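Local coordinates for protein phosphoglycerol transferase GacH (Streptococcus pyogenes MGAS5005, PDB 6DGM) that probably transfers glycerol phosphate to a streptococcal rhamnose polysaccharide, with its sulfatase-like domain, the part in this crystal, binding sn-glycerol-1-phosphate beside a manganese ion, at residues T98-Y103 / N360-V365; M92-L97 / E115-M120. One frame throughout, in Å; residues are numbered along the deposited sequence.

In the fold
Following the chain from its N-terminal end, helix 89-98 is the first of the elements involved; it supplies 92-97 to interaction 2, then hands straight over to 98-103 of interaction 1. Interaction 2 closes a short loop of 17 residues, bringing 115-120 back against the helix after the short helix 112-115. Interaction 1 closes a far longer one: 256 residues, including most strands of the large mixed sheet, pass before helix 349-365 meets the loop at 98-103. The two closures cross, since the segments alternate: 92-97, 98-103, 115-120, 360-365. Their centres are 9 Å apart, and Q95 joins them through a probable hydrogen bond from F102 N to its OE1.

Interaction 1: residues T98-Y103 / N360-V365; sequences TSLPFY and NIQYDV
The loop that leaves helix 89-98 is pinned here to the C-terminal part of helix 349-365 by a side-chain amide and a small apolar patch. Q362 does the gripping: its NE2 donates to P101 O at 2.9 Å, with an N-H...O angle of 153°. The acceptor lies close to the Q362 amide plane, while the nitrogen approaches tilted 31° from the plane of the P101 carbonyl. With CG anti to the backbone N (chi1 -177°) and the chain extended beyond it, Q362 spans the distance from helix to loop. The other end of the same amide lies against the proline ring, OE1 coming within 3.5 Å of P101 CD, and that oxygen also accepts from N104 ND2, so hydrogen bonds at both ends fix which way the amide is flipped.

In the alkaline phosphatase-like fold of this sulfatase-family domain, the contact joins the loop that follows helix 89-98, a helix starting at the manganese ligand T89, to helix 349-365 near the end of the chain, away from the metal and ligand sites. L100 and Q362 run past each other in opposite directions, L100 CD2 resting 3.9 Å from Q362 CG. The other branch, L100 CD1, meets V365 CG2 at 4.0 Å. Where helix 89-98 ends, S99 takes a positive phi, and T98 OG1 closes an ST turn by accepting from L100 N at 3.1 Å. Y329 of helix 328-339 touches L100 as well and bonds through its OH to T98 O.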
# COMPACT_ATOMS: atom_id res chain seq x y z
N THR A 98 -2.84 5.46 -6.54
CA THR A 98 -3.82 5.71 -7.59
C THR A 98 -5.07 4.85 -7.46
O THR A 98 -6.13 5.24 -7.96
CB THR A 98 -3.21 5.41 -8.97
OG1 THR A 98 -2.90 4.02 -9.08
CG2 THR A 98 -1.96 6.25 -9.22
N SER A 99 -4.93 3.67 -6.85
CA SER A 99 -5.97 2.64 -6.79
C SER A 99 -6.23 1.97 -8.13
O SER A 99 -7.25 1.31 -8.30
CB SER A 99 -7.28 3.16 -6.19
OG SER A 99 -7.08 3.69 -4.88
N LEU A 100 -5.35 2.14 -9.11
CA LEU A 100 -5.50 1.46 -10.39
C LEU A 100 -4.74 0.14 -10.34
O LEU A 100 -3.51 0.15 -10.14
CB LEU A 100 -4.96 2.34 -11.50
CG LEU A 100 -5.68 3.69 -11.69
CD1 LEU A 100 -4.98 4.55 -12.72
CD2 LEU A 100 -7.15 3.48 -12.07
N PRO A 101 -5.40 -1.01 -10.50
CA PRO A 101 -4.68 -2.28 -10.32
C PRO A 101 -3.73 -2.62 -11.45
O PRO A 101 -4.05 -2.51 -12.64
CB PRO A 101 -5.80 -3.33 -10.20
CG PRO A 101 -6.98 -2.69 -10.88
CD PRO A 101 -6.85 -1.21 -10.68
N PHE A 102 -2.56 -3.10 -11.06
CA PHE A 102 -1.57 -3.60 -12.01
C PHE A 102 -2.14 -4.71 -12.87
O PHE A 102 -1.80 -4.82 -14.05
CB PHE A 102 -0.37 -4.11 -11.20
CG PHE A 102 0.92 -4.25 -11.97
CD1 PHE A 102 1.03 -3.88 -13.30
CD2 PHE A 102 2.04 -4.73 -11.33
CE1 PHE A 102 2.24 -4.00 -13.97
CE2 PHE A 102 3.24 -4.86 -11.99
CZ PHE A 102 3.34 -4.49 -13.31
N TYR A 103 -3.02 -5.54 -12.30
CA TYR A 103 -3.53 -6.68 -13.03
C TYR A 103 -4.38 -6.29 -14.24
O TYR A 103 -4.66 -7.16 -15.07
CB TYR A 103 -4.29 -7.65 -12.11
CG TYR A 103 -5.50 -7.12 -11.39
CD1 TYR A 103 -6.65 -6.75 -12.08
CD2 TYR A 103 -5.51 -7.03 -10.00
CE1 TYR A 103 -7.75 -6.27 -11.42
CE2 TYR A 103 -6.61 -6.56 -9.33
CZ TYR A 103 -7.74 -6.18 -10.05
OH TYR A 103 -8.86 -5.69 -9.40
N ASN A 360 -12.61 0.70 -18.04
CA ASN A 360 -12.88 1.87 -18.87
C ASN A 360 -12.33 3.14 -18.23
O ASN A 360 -11.74 3.98 -18.92
CB ASN A 360 -14.38 1.97 -19.17
CG ASN A 360 -14.78 1.16 -20.38
OD1 ASN A 360 -14.40 1.47 -21.50
ND2 ASN A 360 -15.52 0.07 -20.16
N ILE A 361 -12.50 3.30 -16.91
CA ILE A 361 -11.94 4.45 -16.21
C ILE A 361 -10.42 4.43 -16.28
O ILE A 361 -9.76 5.44 -16.55
CB ILE A 361 -12.44 4.47 -14.76
CG1 ILE A 361 -13.96 4.66 -14.70
CG2 ILE A 361 -11.69 5.55 -13.94
CD1 ILE A 361 -14.48 5.95 -15.33
N GLN A 362 -9.84 3.26 -16.00
CA GLN A 362 -8.40 3.10 -15.95
C GLN A 362 -7.77 3.36 -17.30
O GLN A 362 -6.71 4.00 -17.40
CB GLN A 362 -8.13 1.66 -15.50
CG GLN A 362 -6.67 1.27 -15.30
CD GLN A 362 -6.54 -0.00 -14.49
OE1 GLN A 362 -7.53 -0.59 -14.04
NE2 GLN A 362 -5.30 -0.46 -14.31
N TYR A 363 -8.40 2.88 -18.37
CA TYR A 363 -7.92 3.20 -19.71
C TYR A 363 -8.06 4.68 -19.99
O TYR A 363 -7.12 5.33 -20.47
CB TYR A 363 -8.69 2.36 -20.73
CG TYR A 363 -8.20 2.51 -22.14
CD1 TYR A 363 -7.11 1.78 -22.60
CD2 TYR A 363 -8.81 3.39 -23.02
CE1 TYR A 363 -6.65 1.92 -23.88
CE2 TYR A 363 -8.35 3.54 -24.30
CZ TYR A 363 -7.28 2.81 -24.73
OH TYR A 363 -6.84 2.98 -26.02
N ASP A 364 -9.21 5.26 -19.63
CA ASP A 364 -9.46 6.65 -19.98
C ASP A 364 -8.39 7.58 -19.41
O ASP A 364 -7.99 8.54 -20.07
CB ASP A 364 -10.83 7.10 -19.46
CG ASP A 364 -11.22 8.45 -20.00
OD1 ASP A 364 -11.46 8.51 -21.23
OD2 ASP A 364 -11.26 9.44 -19.21
N VAL A 365 -7.95 7.32 -18.18
CA VAL A 365 -7.02 8.21 -17.50
C VAL A 365 -5.55 7.87 -17.77
O VAL A 365 -4.67 8.64 -17.33
CB VAL A 365 -7.26 8.21 -15.97
CG1 VAL A 365 -8.71 8.54 -15.65
CG2 VAL A 365 -6.84 6.89 -15.33

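Interaction 2: residues M92-L97 / E115-M120; sequences MEFQTL and EVFPKM
F94 reaches from helix 89-98 to the turn at 115-120, where V116, F117 and M120 gather round the far end of its ring. The M120 sulfur makes a Met-aromatic contact at the ring edge: SD is 5.2 Å from the F94 centroid, 79° off the ring normal, and 4.1 Å from F94 CZ. F117 also comes to the edge, placing its CB 4.2 Å from F94 CE2, while V116 CG1 approaches CZ obliquely at 4.1 Å. No hydrogen bond crosses between the segments, and the four touching side chains are all buried.

The turn itself is built round a short 3-10 segment, 117-119, in which K119 N bonds to V116 O and M120 N to F117 O. An extended chi2 (178°) carries the M120 sulfur outward to the F94 ring. On the helix side, F94 CG stands anti to the backbone N (chi1 171°), which sends the ring out from the helix toward 115-120, and L112 and Y113 of helix 112-115 also touch the F94 side chain. One residue earlier, E93 forms a salt bridge with R148, a residue of the sn-glycerol-1-phosphate pocket, so the helix bearing F94 also contributes to the second shell of that site. E93 O takes two donors, L97 N at 3.2 Å and T96 OG1 at 2.8 Å.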
# COMPACT_ATOMS: atom_id res chain seq x y z
N MET A 92 3.60 -1.83 -6.19
CA MET A 92 2.59 -1.82 -5.13
C MET A 92 2.33 -0.39 -4.67
O MET A 92 1.18 0.02 -4.47
CB MET A 92 3.03 -2.72 -3.97
CG MET A 92 2.49 -4.16 -4.08
SD MET A 92 2.87 -5.04 -5.60
CE MET A 92 4.62 -5.33 -5.39
N GLU A 93 3.40 0.40 -4.55
CA GLU A 93 3.28 1.79 -4.14
C GLU A 93 2.35 2.57 -5.07
O GLU A 93 1.43 3.26 -4.61
CB GLU A 93 4.68 2.39 -4.17
CG GLU A 93 4.84 3.77 -3.54
CD GLU A 93 6.24 4.29 -3.81
OE1 GLU A 93 7.17 3.46 -3.87
OE2 GLU A 93 6.40 5.51 -4.01
N PHE A 94 2.58 2.47 -6.38
CA PHE A 94 1.72 3.14 -7.37
C PHE A 94 0.26 2.76 -7.17
O PHE A 94 -0.64 3.61 -7.23
CB PHE A 94 2.17 2.72 -8.78
CG PHE A 94 1.24 3.16 -9.88
CD1 PHE A 94 0.12 2.40 -10.22
CD2 PHE A 94 1.50 4.30 -10.62
CE1 PHE A 94 -0.74 2.78 -11.26
CE2 PHE A 94 0.66 4.69 -11.67
CZ PHE A 94 -0.47 3.94 -11.98
N GLN A 95 0.00 1.48 -6.94
CA GLN A 95 -1.37 1.01 -6.79
C GLN A 95 -2.02 1.57 -5.53
O GLN A 95 -3.21 1.92 -5.53
CB GLN A 95 -1.39 -0.51 -6.79
CG GLN A 95 -0.99 -1.11 -8.13
CD GLN A 95 -0.95 -2.59 -8.08
OE1 GLN A 95 -1.97 -3.24 -8.26
NE2 GLN A 95 0.22 -3.16 -7.81
N THR A 96 -1.25 1.70 -4.43
CA THR A 96 -1.86 2.30 -3.24
C THR A 96 -2.27 3.74 -3.51
O THR A 96 -3.33 4.20 -3.06
CB THR A 96 -0.93 2.23 -2.02
OG1 THR A 96 0.15 3.17 -2.15
CG2 THR A 96 -0.41 0.82 -1.80
N LEU A 97 -1.45 4.49 -4.23
CA LEU A 97 -1.73 5.91 -4.40
C LEU A 97 -2.85 6.16 -5.40
O LEU A 97 -3.72 7.00 -5.14
CB LEU A 97 -0.47 6.64 -4.86
CG LEU A 97 0.70 6.67 -3.88
CD1 LEU A 97 1.86 7.38 -4.53
CD2 LEU A 97 0.31 7.36 -2.57
N GLU A 115 6.56 3.52 -16.85
CA GLU A 115 5.87 3.24 -18.10
C GLU A 115 4.43 3.72 -18.16
O GLU A 115 3.88 3.83 -19.26
CB GLU A 115 5.85 1.73 -18.35
CG GLU A 115 7.24 1.14 -18.46
CD GLU A 115 7.25 -0.36 -18.56
OE1 GLU A 115 6.52 -0.90 -19.42
OE2 GLU A 115 7.98 -1.01 -17.78
N VAL A 116 3.78 3.93 -17.01
CA VAL A 116 2.38 4.33 -16.98
C VAL A 116 2.21 5.73 -16.36
O VAL A 116 1.59 6.60 -16.97
CB VAL A 116 1.50 3.30 -16.26
CG1 VAL A 116 0.05 3.83 -16.09
CG2 VAL A 116 1.46 1.99 -17.02
N PHE A 117 2.79 5.93 -15.18
CA PHE A 117 2.64 7.25 -14.54
C PHE A 117 2.97 8.40 -15.49
O PHE A 117 2.18 9.35 -15.56
CB PHE A 117 3.45 7.36 -13.24
CG PHE A 117 3.22 8.66 -12.52
CD1 PHE A 117 3.97 9.78 -12.84
CD2 PHE A 117 2.23 8.76 -11.57
CE1 PHE A 117 3.74 10.98 -12.20
CE2 PHE A 117 1.99 9.98 -10.92
CZ PHE A 117 2.75 11.08 -11.25
N PRO A 118 4.09 8.39 -16.22
CA PRO A 118 4.42 9.57 -17.05
C PRO A 118 3.43 9.83 -18.15
O PRO A 118 3.39 10.94 -18.70
CB PRO A 118 5.81 9.24 -17.62
CG PRO A 118 6.36 8.17 -16.68
CD PRO A 118 5.17 7.39 -16.20
N LYS A 119 2.63 8.84 -18.52
CA LYS A 119 1.65 9.03 -19.58
C LYS A 119 0.31 9.53 -19.07
O LYS A 119 -0.55 9.87 -19.90
CB LYS A 119 1.48 7.73 -20.35
CG LYS A 119 2.73 7.37 -21.14
CD LYS A 119 2.61 6.05 -21.88
CE LYS A 119 3.95 5.69 -22.53
NZ LYS A 119 4.58 6.85 -23.23
N MET A 120 0.11 9.62 -17.76
CA MET A 120 -1.17 10.05 -17.21
C MET A 120 -1.26 11.57 -17.25
O MET A 120 -0.42 12.26 -16.66
CB MET A 120 -1.32 9.53 -15.78
CG MET A 120 -1.27 8.01 -15.70
SD MET A 120 -1.37 7.33 -14.04
CE MET A 120 -3.06 7.72 -13.58